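Local structure of xylanase and alpha-amylase inhibitor protein (3MU7) at residues Q11-R16 against W254-T260; C22-A28 against K66-V70; G75-Y81 against H124-G128; D211-F217 against K247-L253. The protein probably inhibits both xylanase and alpha-amylase, on a TIM-barrel scaffold of the glycosyl hydrolase family 18 type. All coordinates share one frame; numbering follows the deposited sequence.

Contact 1. Residues Q11-R16 against W254-T260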
loop_
_atom_site.group_PDB
_atom_site.type_symbol
_atom_site.label_atom_id
_atom_site.label_comp_id
_atom_site.label_asym_id
_atom_site.label_seq_id
_atom_site.Cartn_x
_atom_site.Cartn_y
_atom_site.Cartn_z
ATOM N N GLN A 11 10.255 3.267 -5.347
ATOM C CA GLN A 11 9.966 4.411 -6.215
ATOM C C GLN A 11 11.181 5.135 -6.789
ATOM O O GLN A 11 11.012 6.033 -7.607
ATOM C CB GLN A 11 9.058 5.414 -5.481
ATOM C CG GLN A 11 7.633 4.907 -5.245
ATOM C CD GLN A 11 7.561 3.743 -4.257
ATOM O OE1 GLN A 11 8.012 3.853 -3.114
ATOM N NE2 GLN A 11 6.973 2.634 -4.688
ATOM N N SER A 12 12.394 4.757 -6.389
ATOM C CA SER A 12 13.581 5.403 -6.945
ATOM C C SER A 12 14.765 4.470 -6.941
ATOM O O SER A 12 15.091 3.875 -5.916
ATOM C CB SER A 12 13.955 6.664 -6.164
ATOM O OG SER A 12 15.082 7.290 -6.772
ATOM N N PHE A 13 15.464 4.395 -8.067
ATOM C CA PHE A 13 16.651 3.565 -8.144
ATOM C C PHE A 13 17.663 3.888 -7.043
ATOM O O PHE A 13 18.360 2.997 -6.557
ATOM C CB PHE A 13 17.308 3.704 -9.516
ATOM C CG PHE A 13 18.492 2.800 -9.712
ATOM C CD1 PHE A 13 18.311 1.431 -9.870
ATOM C CD2 PHE A 13 19.789 3.314 -9.737
ATOM C CE1 PHE A 13 19.405 0.582 -10.064
ATOM C CE2 PHE A 13 20.883 2.472 -9.920
ATOM C CZ PHE A 13 20.694 1.110 -10.085
ATOM N N ASP A 14 17.753 5.160 -6.667
ATOM C CA ASP A 14 18.766 5.590 -5.709
ATOM C C ASP A 14 18.270 5.664 -4.276
ATOM O O ASP A 14 18.964 6.202 -3.418
ATOM C CB ASP A 14 19.362 6.924 -6.137
ATOM C CG ASP A 14 19.967 6.850 -7.509
ATOM O OD1 ASP A 14 20.858 6.008 -7.719
ATOM O OD2 ASP A 14 19.515 7.598 -8.390
ATOM N N GLU A 15 17.094 5.112 -3.999
ATOM C CA GLU A 15 16.542 5.179 -2.652
ATOM C C GLU A 15 17.285 4.271 -1.672
ATOM O O GLU A 15 17.938 3.296 -2.058
ATOM C CB GLU A 15 15.052 4.832 -2.655
ATOM C CG GLU A 15 14.760 3.354 -2.834
ATOM C CD GLU A 15 13.290 3.100 -3.089
ATOM O OE1 GLU A 15 12.475 3.406 -2.190
ATOM O OE2 GLU A 15 12.953 2.588 -4.178
ATOM N N ARG A 16 17.149 4.602 -0.395
ATOM C CA ARG A 16 17.575 3.747 0.706
ATOM C C ARG A 16 17.076 2.319 0.453
ATOM O O ARG A 16 15.902 2.116 0.105
ATOM C CB ARG A 16 16.978 4.302 2.003
ATOM C CG ARG A 16 17.233 3.459 3.249
ATOM C CD ARG A 16 16.543 4.034 4.484
ATOM N NE ARG A 16 15.091 4.102 4.299
ATOM C CZ ARG A 16 14.263 4.795 5.074
ATOM N NH1 ARG A 16 14.723 5.487 6.114
ATOM N NH2 ARG A 16 12.969 4.805 4.797
ATOM N N TRP A 254 3.807 8.201 1.707
ATOM C CA TRP A 254 4.264 8.213 0.324
ATOM C C TRP A 254 5.465 9.165 0.303
ATOM O O TRP A 254 5.294 10.354 0.345
ATOM C CB TRP A 254 3.147 8.758 -0.594
ATOM C CG TRP A 254 3.639 8.727 -2.046
ATOM C CD1 TRP A 254 4.168 9.739 -2.760
ATOM C CD2 TRP A 254 3.659 7.583 -2.886
ATOM N NE1 TRP A 254 4.516 9.283 -4.023
ATOM C CE2 TRP A 254 4.220 7.954 -4.114
ATOM C CE3 TRP A 254 3.218 6.281 -2.724
ATOM C CZ2 TRP A 254 4.376 7.038 -5.169
ATOM C CZ3 TRP A 254 3.396 5.392 -3.727
ATOM C CH2 TRP A 254 3.945 5.782 -4.957
ATOM N N ASP A 255 6.692 8.660 0.331
ATOM C CA ASP A 255 7.100 7.267 0.225
ATOM C C ASP A 255 8.535 7.187 0.846
ATOM O O ASP A 255 9.074 8.158 1.243
ATOM C CB ASP A 255 7.172 6.776 -1.236
ATOM C CG ASP A 255 8.041 7.673 -2.121
ATOM O OD1 ASP A 255 8.909 8.354 -1.669
ATOM O OD2 ASP A 255 7.738 7.695 -3.292
ATOM N N SER A 256 9.077 5.997 0.926
ATOM C CA SER A 256 10.356 5.763 1.626
ATOM C C SER A 256 11.488 6.678 1.124
ATOM O O SER A 256 12.213 7.254 1.899
ATOM C CB SER A 256 10.748 4.299 1.509
ATOM O OG SER A 256 11.966 4.011 2.192
ATOM N N TYR A 257 11.546 6.829 -0.194
ATOM C CA TYR A 257 12.540 7.701 -0.804
ATOM C C TYR A 257 12.495 9.089 -0.169
ATOM O O TYR A 257 13.520 9.609 0.275
ATOM C CB TYR A 257 12.279 7.768 -2.302
ATOM C CG TYR A 257 13.157 8.685 -3.101
ATOM C CD1 TYR A 257 14.538 8.511 -3.142
ATOM C CD2 TYR A 257 12.593 9.687 -3.880
ATOM C CE1 TYR A 257 15.336 9.341 -3.918
ATOM C CE2 TYR A 257 13.380 10.519 -4.657
ATOM C CZ TYR A 257 14.746 10.341 -4.673
ATOM O OH TYR A 257 15.517 11.179 -5.447
ATOM N N TRP A 258 11.307 9.677 -0.111
ATOM C CA TRP A 258 11.154 11.013 0.454
ATOM C C TRP A 258 11.241 11.069 1.971
ATOM O O TRP A 258 11.748 12.045 2.527
ATOM C CB TRP A 258 9.880 11.679 -0.062
ATOM C CG TRP A 258 10.030 12.105 -1.487
ATOM C CD1 TRP A 258 9.456 11.533 -2.581
ATOM C CD2 TRP A 258 10.839 13.180 -1.971
ATOM N NE1 TRP A 258 9.847 12.194 -3.724
ATOM C CE2 TRP A 258 10.700 13.206 -3.376
ATOM C CE3 TRP A 258 11.675 14.122 -1.354
ATOM C CZ2 TRP A 258 11.359 14.144 -4.178
ATOM C CZ3 TRP A 258 12.333 15.053 -2.152
ATOM C CH2 TRP A 258 12.171 15.054 -3.551
ATOM N N ASP A 259 10.760 10.029 2.646
ATOM C CA ASP A 259 10.850 9.939 4.105
ATOM C C ASP A 259 12.310 9.886 4.565
ATOM O O ASP A 259 12.657 10.409 5.625
ATOM C CB ASP A 259 10.081 8.713 4.595
ATOM C CG ASP A 259 9.757 8.765 6.074
ATOM O OD1 ASP A 259 9.648 9.863 6.652
ATOM O OD2 ASP A 259 9.582 7.683 6.654
ATOM N N THR A 260 13.172 9.268 3.762
ATOM C CA THR A 260 14.606 9.242 4.054
ATOM C C THR A 260 15.168 10.667 4.104
ATOM O O THR A 260 15.956 10.984 5.001
ATOM C CB THR A 260 15.368 8.413 3.005
ATOM O OG1 THR A 260 14.863 7.072 2.985
ATOM C CG2 THR A 260 16.870 8.368 3.290
HETATM O O HOH W 1 10.313 5.083 -2.096
HETATM O O HOH W 2 13.700 3.978 0.228
HETATM O O HOH W 3 15.901 7.124 0.009
HETATM O O HOH W 4 13.098 7.640 7.066
#
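Arg16 donates through NH2 to Ser256 OG at 2.9 Å, the one direct hydrogen bond between the segments. Its CG stands anti to the backbone N (chi1 175°), and a bend at chi3 swings the guanidinium across Thr260, whose OG1 lies over the face, 3.1 Å from CZ. That hydroxyl donates to Ser256 O. Arginine suits the place because its other N-H groups reach Thr21 and Tyr27. A leucine here would probably leave Ser256 OG and Tyr27 OH without this donor and take away the flat group against Thr260 OG1.

The nonpolar contacts are small. Ser12 CB makes a CH-pi contact over the Tyr257 ring, 3.6 Å from its centroid; Glu15 CB touches Tyr257 CD1 at 3.7 Å, and Gln11 CG comes within 3.8 Å of Trp254 CH2.

Waters fill in between Glu15 and the helix start: OE1 accepts from two, one shared with Gln11 OE1 and Tyr257 N, the other with Ser256 OG and Arg16 O. OE2 takes Ser12 N and His51 directly. Asp255, following a cis peptide, N-caps helix 256-262 through Trp258 N. The loop after strand 5-9 thus meets the helix chiefly through polar groups and bound water, whose directional bonds probably set their position.

Contact 2. Residues C22-A28 against K66-V70; sequences CDSGNYA and KNVKV
Val68 spreads its two methyls over the end of helix 18-23 and the chain beyond it: CG1 lies 4.0 Å from Cys22 SG, and CG2 is 3.6 Å from Tyr27 O. With CG1 anti to the backbone N (chi1 -174°), both branches face the other segment, and the short, branched valine fits beside a sulfur already fixed by its disulfide to Cys63.

Beside Val68 the backbones join. Lys69 N donates to Ala28 O at 3.0 Å, and a water donates to the same oxygen and to Asn67 O. Asn67, a residue type that tolerates positive phi, is the C-prime residue of the Schellman motif closing helix 56-65, in which Val68 N returns to Cys63 O.

At the outer rim Lys66 curls through three bends so that NZ meets Asp23 OD1 at 2.9 Å in a salt bridge, coming from above the carboxylate plane, 35° out of it. His62 donates to that same oxygen, so two side chains hold it, and a water links Lys66 NZ to Asp23 O.

The contact therefore ties the ends of helices 18-23 and 56-65 together where strands 29-37 and 69-76, parallel neighbours in the barrel, begin; Cys22 and Val68 both pack on Val30, while Tyr27 leans on strand 5-9.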
loop_
_atom_site.group_PDB
_atom_site.type_symbol
_atom_site.label_atom_id
_atom_site.label_comp_id
_atom_site.label_asym_id
_atom_site.label_seq_id
_atom_site.Cartn_x
_atom_site.Cartn_y
_atom_site.Cartn_z
ATOM N N CYS A 22 13.734 -1.163 6.412
ATOM C CA CYS A 22 13.245 -1.949 7.532
ATOM C C CYS A 22 14.050 -1.723 8.802
ATOM O O CYS A 22 13.476 -1.666 9.886
ATOM C CB CYS A 22 13.202 -3.422 7.157
ATOM S SG CYS A 22 11.950 -3.670 5.898
ATOM N N ASP A 23 15.364 -1.563 8.662
ATOM C CA ASP A 23 16.250 -1.331 9.811
ATOM C C ASP A 23 16.003 -0.016 10.544
ATOM O O ASP A 23 16.442 0.151 11.678
ATOM C CB ASP A 23 17.716 -1.420 9.386
ATOM C CG ASP A 23 18.174 -2.838 9.179
ATOM O OD1 ASP A 23 17.527 -3.763 9.702
ATOM O OD2 ASP A 23 19.204 -3.012 8.495
ATOM N N SER A 24 15.306 0.922 9.910
ATOM C CA SER A 24 14.959 2.173 10.578
ATOM C C SER A 24 14.127 1.921 11.833
ATOM O O SER A 24 14.168 2.710 12.775
ATOM C CB SER A 24 14.179 3.092 9.641
ATOM O OG SER A 24 12.846 2.643 9.482
ATOM N N GLY A 25 13.366 0.828 11.841
ATOM C CA GLY A 25 12.459 0.524 12.948
ATOM C C GLY A 25 11.219 1.402 12.961
ATOM O O GLY A 25 10.462 1.387 13.932
ATOM N N ASN A 26 11.005 2.170 11.895
ATOM C CA ASN A 26 9.881 3.110 11.852
ATOM C C ASN A 26 8.591 2.521 11.304
ATOM O O ASN A 26 7.526 3.125 11.464
ATOM C CB ASN A 26 10.244 4.346 11.034
ATOM C CG ASN A 26 11.209 5.256 11.746
ATOM O OD1 ASN A 26 11.741 4.915 12.805
ATOM N ND2 ASN A 26 11.451 6.423 11.165
ATOM N N TYR A 27 8.682 1.365 10.652
ATOM C CA TYR A 27 7.580 0.867 9.833
ATOM C C TYR A 27 7.082 -0.503 10.245
ATOM O O TYR A 27 7.878 -1.404 10.515
ATOM C CB TYR A 27 8.008 0.810 8.366
ATOM C CG TYR A 27 8.719 2.043 7.874
ATOM C CD1 TYR A 27 10.067 1.992 7.526
ATOM C CD2 TYR A 27 8.057 3.263 7.775
ATOM C CE1 TYR A 27 10.724 3.110 7.075
ATOM C CE2 TYR A 27 8.705 4.389 7.314
ATOM C CZ TYR A 27 10.045 4.306 6.967
ATOM O OH TYR A 27 10.730 5.400 6.504
ATOM N N ALA A 28 5.763 -0.659 10.247
ATOM C CA ALA A 28 5.120 -1.942 10.476
ATOM C C ALA A 28 4.886 -2.688 9.157
ATOM O O ALA A 28 4.840 -3.914 9.138
ATOM C CB ALA A 28 3.803 -1.739 11.212
ATOM N N LYS A 66 12.658 -8.879 11.127
ATOM C CA LYS A 66 12.514 -7.722 12.017
ATOM C C LYS A 66 11.041 -7.412 12.292
ATOM O O LYS A 66 10.715 -6.321 12.779
ATOM C CB LYS A 66 13.201 -6.486 11.417
ATOM C CG LYS A 66 14.706 -6.621 11.170
ATOM C CD LYS A 66 15.504 -6.702 12.463
ATOM C CE LYS A 66 15.678 -5.339 13.124
ATOM N NZ LYS A 66 16.659 -4.475 12.408
ATOM N N ASN A 67 10.170 -8.372 11.973
ATOM C CA ASN A 67 8.727 -8.235 12.222
ATOM C C ASN A 67 8.173 -6.999 11.514
ATOM O O ASN A 67 7.032 -6.598 11.746
ATOM C CB ASN A 67 8.418 -8.143 13.724
ATOM C CG ASN A 67 6.964 -8.427 14.028
ATOM O OD1 ASN A 67 6.349 -9.295 13.416
ATOM N ND2 ASN A 67 6.396 -7.680 14.967
ATOM N N VAL A 68 8.671 -6.760 10.264
ATOM C CA VAL A 68 8.042 -5.903 9.265
ATOM C C VAL A 68 7.328 -6.741 8.206
ATOM O O VAL A 68 7.922 -7.649 7.610
ATOM C CB VAL A 68 9.095 -4.974 8.613
ATOM C CG1 VAL A 68 8.417 -3.989 7.672
ATOM C CG2 VAL A 68 9.888 -4.229 9.670
ATOM N N LYS A 69 6.055 -6.453 7.977
ATOM C CA LYS A 69 5.311 -7.125 6.917
ATOM C C LYS A 69 5.637 -6.481 5.578
ATOM O O LYS A 69 5.698 -5.252 5.464
ATOM C CB LYS A 69 3.811 -7.067 7.186
ATOM C CG LYS A 69 3.368 -7.910 8.380
ATOM C CD LYS A 69 1.858 -7.920 8.547
ATOM C CE LYS A 69 1.422 -9.047 9.480
ATOM N NZ LYS A 69 -0.053 -9.059 9.685
ATOM N N VAL A 70 5.856 -7.320 4.573
ATOM C CA VAL A 70 6.236 -6.857 3.246
ATOM C C VAL A 70 5.168 -7.266 2.244
ATOM O O VAL A 70 4.863 -8.458 2.096
ATOM C CB VAL A 70 7.603 -7.429 2.816
ATOM C CG1 VAL A 70 8.009 -6.857 1.476
ATOM C CG2 VAL A 70 8.675 -7.124 3.864
HETATM O O HOH W 5 17.695 -1.819 13.090
HETATM O O HOH W 6 3.919 -5.654 11.199
#

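Contact 3. Residues G75-Y81 against H124-G128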
loop_
_atom_site.group_PDB
_atom_site.type_symbol
_atom_site.label_atom_id
_atom_site.label_comp_id
_atom_site.label_asym_id
_atom_site.label_seq_id
_atom_site.Cartn_x
_atom_site.Cartn_y
_atom_site.Cartn_z
ATOM N N GLY A 75 -0.721 -2.347 -9.566
ATOM C CA GLY A 75 -1.229 -1.137 -10.228
ATOM C C GLY A 75 -0.204 -0.021 -10.071
ATOM O O GLY A 75 0.836 -0.121 -10.584
ATOM N N GLY A 76 -0.524 0.993 -9.308
ATOM C CA GLY A 76 0.332 2.128 -9.074
ATOM C C GLY A 76 -0.232 3.420 -9.682
ATOM O O GLY A 76 -1.270 3.399 -10.297
ATOM N N PRO A 77 0.481 4.528 -9.489
ATOM C CA PRO A 77 -0.042 5.829 -9.912
ATOM C C PRO A 77 -0.423 5.859 -11.384
ATOM O O PRO A 77 -1.410 6.502 -11.752
ATOM C CB PRO A 77 1.116 6.780 -9.616
ATOM C CG PRO A 77 1.849 6.134 -8.501
ATOM C CD PRO A 77 1.735 4.660 -8.724
ATOM N N ALA A 78 0.348 5.151 -12.205
ATOM C CA ALA A 78 0.066 5.014 -13.628
ATOM C C ALA A 78 0.707 3.728 -14.137
ATOM O O ALA A 78 1.485 3.085 -13.434
ATOM C CB ALA A 78 0.583 6.229 -14.399
ATOM N N GLY A 79 0.374 3.343 -15.360
ATOM C CA GLY A 79 0.969 2.160 -15.949
ATOM C C GLY A 79 -0.039 1.419 -16.789
ATOM O O GLY A 79 -1.245 1.643 -16.656
ATOM N N PRO A 80 0.445 0.524 -17.661
ATOM C CA PRO A 80 -0.419 -0.221 -18.559
ATOM C C PRO A 80 -0.972 -1.441 -17.837
ATOM O O PRO A 80 -0.583 -2.581 -18.115
ATOM C CB PRO A 80 0.530 -0.620 -19.688
ATOM C CG PRO A 80 1.841 -0.773 -19.023
ATOM C CD PRO A 80 1.867 0.179 -17.860
ATOM N N TYR A 81 -1.840 -1.189 -16.871
ATOM C CA TYR A 81 -2.511 -2.271 -16.190
ATOM C C TYR A 81 -4.005 -2.119 -16.342
ATOM O O TYR A 81 -4.536 -1.007 -16.314
ATOM C CB TYR A 81 -2.090 -2.365 -14.718
ATOM C CG TYR A 81 -2.413 -1.174 -13.843
ATOM C CD1 TYR A 81 -3.650 -1.070 -13.201
ATOM C CD2 TYR A 81 -1.466 -0.177 -13.620
ATOM C CE1 TYR A 81 -3.941 0.005 -12.375
ATOM C CE2 TYR A 81 -1.746 0.910 -12.797
ATOM C CZ TYR A 81 -2.990 0.994 -12.173
ATOM O OH TYR A 81 -3.275 2.054 -11.343
ATOM N N HIS A 124 -3.359 -0.968 -5.355
ATOM C CA HIS A 124 -3.171 0.473 -5.597
ATOM C C HIS A 124 -3.710 0.791 -6.999
ATOM O O HIS A 124 -2.990 1.252 -7.891
ATOM C CB HIS A 124 -1.689 0.843 -5.445
ATOM C CG HIS A 124 -1.413 2.317 -5.343
ATOM N ND1 HIS A 124 -0.887 2.886 -4.204
ATOM C CD2 HIS A 124 -1.563 3.329 -6.234
ATOM C CE1 HIS A 124 -0.728 4.184 -4.395
ATOM N NE2 HIS A 124 -1.128 4.479 -5.617
ATOM N N ILE A 125 -5.001 0.533 -7.180
ATOM C CA ILE A 125 -5.654 0.663 -8.479
ATOM C C ILE A 125 -6.128 2.093 -8.655
ATOM O O ILE A 125 -7.052 2.539 -7.969
ATOM C CB ILE A 125 -6.822 -0.341 -8.625
ATOM C CG1 ILE A 125 -6.359 -1.780 -8.329
ATOM C CG2 ILE A 125 -7.480 -0.210 -9.997
ATOM C CD1 ILE A 125 -5.115 -2.246 -9.103
ATOM N N GLU A 126 -5.489 2.798 -9.584
ATOM C CA GLU A 126 -5.682 4.231 -9.746
ATOM C C GLU A 126 -6.476 4.591 -11.001
ATOM O O GLU A 126 -6.820 5.754 -11.200
ATOM C CB GLU A 126 -4.320 4.938 -9.725
ATOM C CG GLU A 126 -4.382 6.451 -9.510
ATOM C CD GLU A 126 -4.859 6.867 -8.094
ATOM O OE1 GLU A 126 -4.220 6.435 -7.080
ATOM O OE2 GLU A 126 -5.815 7.614 -8.015
ATOM N N HIS A 127 -6.771 3.619 -11.852
ATOM C CA HIS A 127 -7.570 3.816 -13.055
ATOM C C HIS A 127 -8.201 2.501 -13.438
ATOM O O HIS A 127 -7.746 1.462 -13.079
ATOM C CB HIS A 127 -6.708 4.368 -14.209
ATOM C CG HIS A 127 -5.688 3.398 -14.706
ATOM N ND1 HIS A 127 -4.352 3.540 -14.479
ATOM C CD2 HIS A 127 -5.829 2.265 -15.414
ATOM C CE1 HIS A 127 -3.706 2.553 -15.059
ATOM N NE2 HIS A 127 -4.581 1.737 -15.588
ATOM N N GLY A 128 -9.210 2.613 -14.268
ATOM C CA GLY A 128 -9.813 1.465 -14.901
ATOM C C GLY A 128 -11.009 0.864 -14.213
ATOM O O GLY A 128 -12.052 0.619 -14.892
HETATM O O HOH W 7 -3.610 5.868 -13.175
HETATM O O HOH W 8 -7.196 -1.031 -14.072
#
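The Tyr81 ring is clamped on both faces, by the His127 imidazole on one and by Gly75 CA on the other. The two rings form an offset stack, centroids 4.1 Å apart and planes at 26°, and His127 NE2 donates to Tyr81 O at 2.8 Å, in the carbonyl plane, while the imidazole turns its CE1 edge to Gly79 O, 3.1 Å from CE1.

The phenol hydroxyl works both ways: it accepts from Glu126 N at 2.9 Å and donates to Gly76 O at 2.6 Å. A phenylalanine in place of Tyr81 would probably leave Glu126 N and Gly76 O without the hydroxyl that joins them. Glycine suits position 75, since a CB there would collide with His124 O; Gly76 N donates to that same oxygen at 2.9 Å. His124 CD2 packs 3.6 Å from Gly76 CA, with its ND1 bonded to Tyr8 OH.

In active family 18 chitinases the strand equivalent to 120-125, with its flanking residues, carries DxxDxDxE; here His124 replaces the last aspartate, and Glu126, held by Gln180, occupies the glutamate position. The contact lies at the C-terminal ends of parallel strands 69-76 and 120-125, with Tyr133 of helix 133-144 packing on Tyr81 and Ile125.

Contact 4. Residues D211-F217 against K247-L253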
loop_
_atom_site.group_PDB
_atom_site.type_symbol
_atom_site.label_atom_id
_atom_site.label_comp_id
_atom_site.label_asym_id
_atom_site.label_seq_id
_atom_site.Cartn_x
_atom_site.Cartn_y
_atom_site.Cartn_z
ATOM N N ASP A 211 -11.177 -3.569 8.968
ATOM C CA ASP A 211 -10.815 -3.477 10.378
ATOM C C ASP A 211 -9.890 -2.299 10.678
ATOM O O ASP A 211 -9.876 -1.801 11.802
ATOM C CB ASP A 211 -10.160 -4.773 10.863
ATOM C CG ASP A 211 -11.132 -5.942 10.944
ATOM O OD1 ASP A 211 -12.359 -5.725 11.022
ATOM O OD2 ASP A 211 -10.642 -7.093 10.934
ATOM N N LYS A 212 -9.102 -1.866 9.699
ATOM C CA LYS A 212 -8.085 -0.836 9.922
ATOM C C LYS A 212 -8.041 0.162 8.764
ATOM O O LYS A 212 -7.816 -0.211 7.649
ATOM C CB LYS A 212 -6.716 -1.490 10.063
ATOM C CG LYS A 212 -6.536 -2.382 11.340
ATOM C CD LYS A 212 -6.789 -1.615 12.652
ATOM C CE LYS A 212 -7.167 -2.549 13.848
ATOM N NZ LYS A 212 -6.620 -2.131 15.119
ATOM N N VAL A 213 -8.229 1.419 9.105
ATOM C CA VAL A 213 -8.073 2.508 8.153
ATOM C C VAL A 213 -6.858 3.329 8.577
ATOM O O VAL A 213 -6.774 3.819 9.714
ATOM C CB VAL A 213 -9.340 3.403 8.064
ATOM C CG1 VAL A 213 -9.163 4.473 6.986
ATOM C CG2 VAL A 213 -10.595 2.575 7.787
ATOM N N PHE A 214 -5.910 3.452 7.659
ATOM C CA PHE A 214 -4.718 4.259 7.854
ATOM C C PHE A 214 -4.862 5.558 7.064
ATOM O O PHE A 214 -5.437 5.563 5.966
ATOM C CB PHE A 214 -3.486 3.526 7.312
ATOM C CG PHE A 214 -3.042 2.327 8.123
ATOM C CD1 PHE A 214 -3.787 1.150 8.147
ATOM C CD2 PHE A 214 -1.825 2.360 8.800
ATOM C CE1 PHE A 214 -3.341 0.045 8.867
ATOM C CE2 PHE A 214 -1.372 1.254 9.516
ATOM C CZ PHE A 214 -2.130 0.099 9.553
ATOM N N LEU A 215 -4.314 6.649 7.597
ATOM C CA LEU A 215 -4.280 7.913 6.862
ATOM C C LEU A 215 -2.983 8.024 6.084
ATOM O O LEU A 215 -1.904 8.007 6.673
ATOM C CB LEU A 215 -4.433 9.119 7.790
ATOM C CG LEU A 215 -5.730 9.219 8.591
ATOM C CD1 LEU A 215 -5.527 8.699 10.006
ATOM C CD2 LEU A 215 -6.200 10.659 8.614
ATOM N N GLY A 216 -3.095 8.114 4.766
ATOM C CA GLY A 216 -1.939 8.273 3.887
ATOM C C GLY A 216 -1.580 9.726 3.678
ATOM O O GLY A 216 -2.431 10.537 3.285
ATOM N N PHE A 217 -0.311 10.038 3.920
ATOM C CA PHE A 217 0.218 11.391 3.768
ATOM C C PHE A 217 1.507 11.397 2.953
ATOM O O PHE A 217 2.261 10.426 2.986
ATOM C CB PHE A 217 0.536 12.004 5.130
ATOM C CG PHE A 217 -0.670 12.333 5.944
ATOM C CD1 PHE A 217 -1.002 11.572 7.048
ATOM C CD2 PHE A 217 -1.478 13.416 5.613
ATOM C CE1 PHE A 217 -2.138 11.878 7.815
ATOM C CE2 PHE A 217 -2.613 13.728 6.374
ATOM C CZ PHE A 217 -2.935 12.957 7.474
ATOM N N LYS A 247 -11.342 1.901 14.271
ATOM C CA LYS A 247 -10.704 1.469 13.032
ATOM C C LYS A 247 -9.353 2.127 12.772
ATOM O O LYS A 247 -8.718 1.820 11.774
ATOM C CB LYS A 247 -11.614 1.747 11.835
ATOM C CG LYS A 247 -12.825 0.853 11.716
ATOM C CD LYS A 247 -13.515 1.138 10.397
ATOM C CE LYS A 247 -14.912 0.580 10.364
ATOM N NZ LYS A 247 -15.698 1.330 9.359
ATOM N N PHE A 248 -8.910 3.041 13.632
ATOM C CA PHE A 248 -7.660 3.754 13.373
ATOM C C PHE A 248 -6.485 2.784 13.319
ATOM O O PHE A 248 -6.172 2.120 14.301
ATOM C CB PHE A 248 -7.409 4.809 14.448
ATOM C CG PHE A 248 -6.086 5.508 14.314
ATOM C CD1 PHE A 248 -5.831 6.336 13.232
ATOM C CD2 PHE A 248 -5.097 5.341 15.276
ATOM C CE1 PHE A 248 -4.612 6.994 13.108
ATOM C CE2 PHE A 248 -3.871 5.991 15.160
ATOM C CZ PHE A 248 -3.629 6.821 14.073
ATOM N N GLY A 249 -5.840 2.696 12.157
ATOM C CA GLY A 249 -4.727 1.768 11.982
ATOM C C GLY A 249 -3.366 2.403 12.188
ATOM O O GLY A 249 -2.414 1.733 12.593
ATOM N N GLY A 250 -3.272 3.700 11.919
ATOM C CA GLY A 250 -1.996 4.404 11.903
ATOM C C GLY A 250 -1.924 5.286 10.672
ATOM O O GLY A 250 -2.957 5.751 10.167
ATOM N N ILE A 251 -0.708 5.534 10.192
ATOM C CA ILE A 251 -0.525 6.310 8.969
ATOM C C ILE A 251 0.233 5.521 7.911
ATOM O O ILE A 251 0.951 4.570 8.214
ATOM C CB ILE A 251 0.168 7.681 9.204
ATOM C CG1 ILE A 251 1.601 7.497 9.710
ATOM C CG2 ILE A 251 -0.678 8.570 10.126
ATOM C CD1 ILE A 251 2.422 8.781 9.752
ATOM N N MET A 252 0.029 5.929 6.667
ATOM C CA MET A 252 0.816 5.450 5.544
ATOM C C MET A 252 1.582 6.647 4.990
ATOM O O MET A 252 1.065 7.769 4.994
ATOM C CB MET A 252 -0.095 4.807 4.496
ATOM C CG MET A 252 0.597 4.383 3.197
ATOM S SD MET A 252 0.768 5.700 1.966
ATOM C CE MET A 252 -0.866 5.690 1.235
ATOM N N LEU A 253 2.814 6.413 4.535
ATOM C CA LEU A 253 3.630 7.474 3.965
ATOM C C LEU A 253 4.018 7.195 2.526
ATOM O O LEU A 253 4.527 6.110 2.187
ATOM C CB LEU A 253 4.887 7.718 4.810
ATOM C CG LEU A 253 4.639 8.320 6.190
ATOM C CD1 LEU A 253 5.931 8.338 6.989
ATOM C CD2 LEU A 253 4.054 9.721 6.096
HETATM O O HOH W 9 -7.906 0.079 15.850
#
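Leu215 pushes CD1 against the edge of the Phe248 ring, 3.7 Å from CE1, the two side chains meeting at about a right angle. Farther along the same face, Phe217 turns its ring edge to Ile251 CG2, at 4.3 Å from CE1, and its CB meets Leu253 CD2. Branched and aromatic residues suit this face because helices 195-207 and 231-242 cover it: Trp201 packs on Leu215 and Phe248, Val234 on Phe217 and Phe239 on Ile251.

The other face, turned to the barrel interior, pairs large side chains with glycines. Phe214, its CG anti to the carbonyl carbon (chi1 -71°), lays its ring over Gly249, whose CA sits 3.9 Å from the centroid in a CH-pi contact. Met252 bends back until CE is 3.9 Å from Gly216 CA; a CB on either glycine would clash with its partner.

Between the faces run five backbone hydrogen bonds of a parallel pair, from Val213 N to Lys247 O (2.7 Å) through to Phe217 N to Met252 O (2.9 Å). Val213 bonds to Lys247 and Gly249 but Leu215 to Gly250 and Met252, so strand 248-253 carries one extra residue, a beta bulge. The strands cross at -26°.

At the polar edge a water bridges Lys212 NZ and Phe248 O, while the extended Lys247 sends NZ to the carbonyls of Ala208 and Ser205. Close contact between these neighbours of a beta-alpha-beta unit thus rests on glycine opposite bulk inside, hydrocarbon under the helices outside, and lysines confined to the solvent end.

From the N terminus, the loop at 11-16 opens contact 1, which closes only at 254-260 and so encloses the other three. Inside it, contacts 2, 3 and 4 follow in series without crossing: 22-28 with 66-70, 75-81 with 124-128, then 211-217 with 247-253. Contacts 2 and 3 share strand 69-76, but their centres lie about 26 Å apart, on opposite sides of the chain's centre. Contact 4 joins the last two strands, 213-218 and 248-254, and contact 1 stitches the barrel's end back to its beginning. It touches each of the others: Tyr27 OH lies between Arg16 and Asp259, Trp254 packs on Pro77, and Trp254 N probably bonds to Phe217 O.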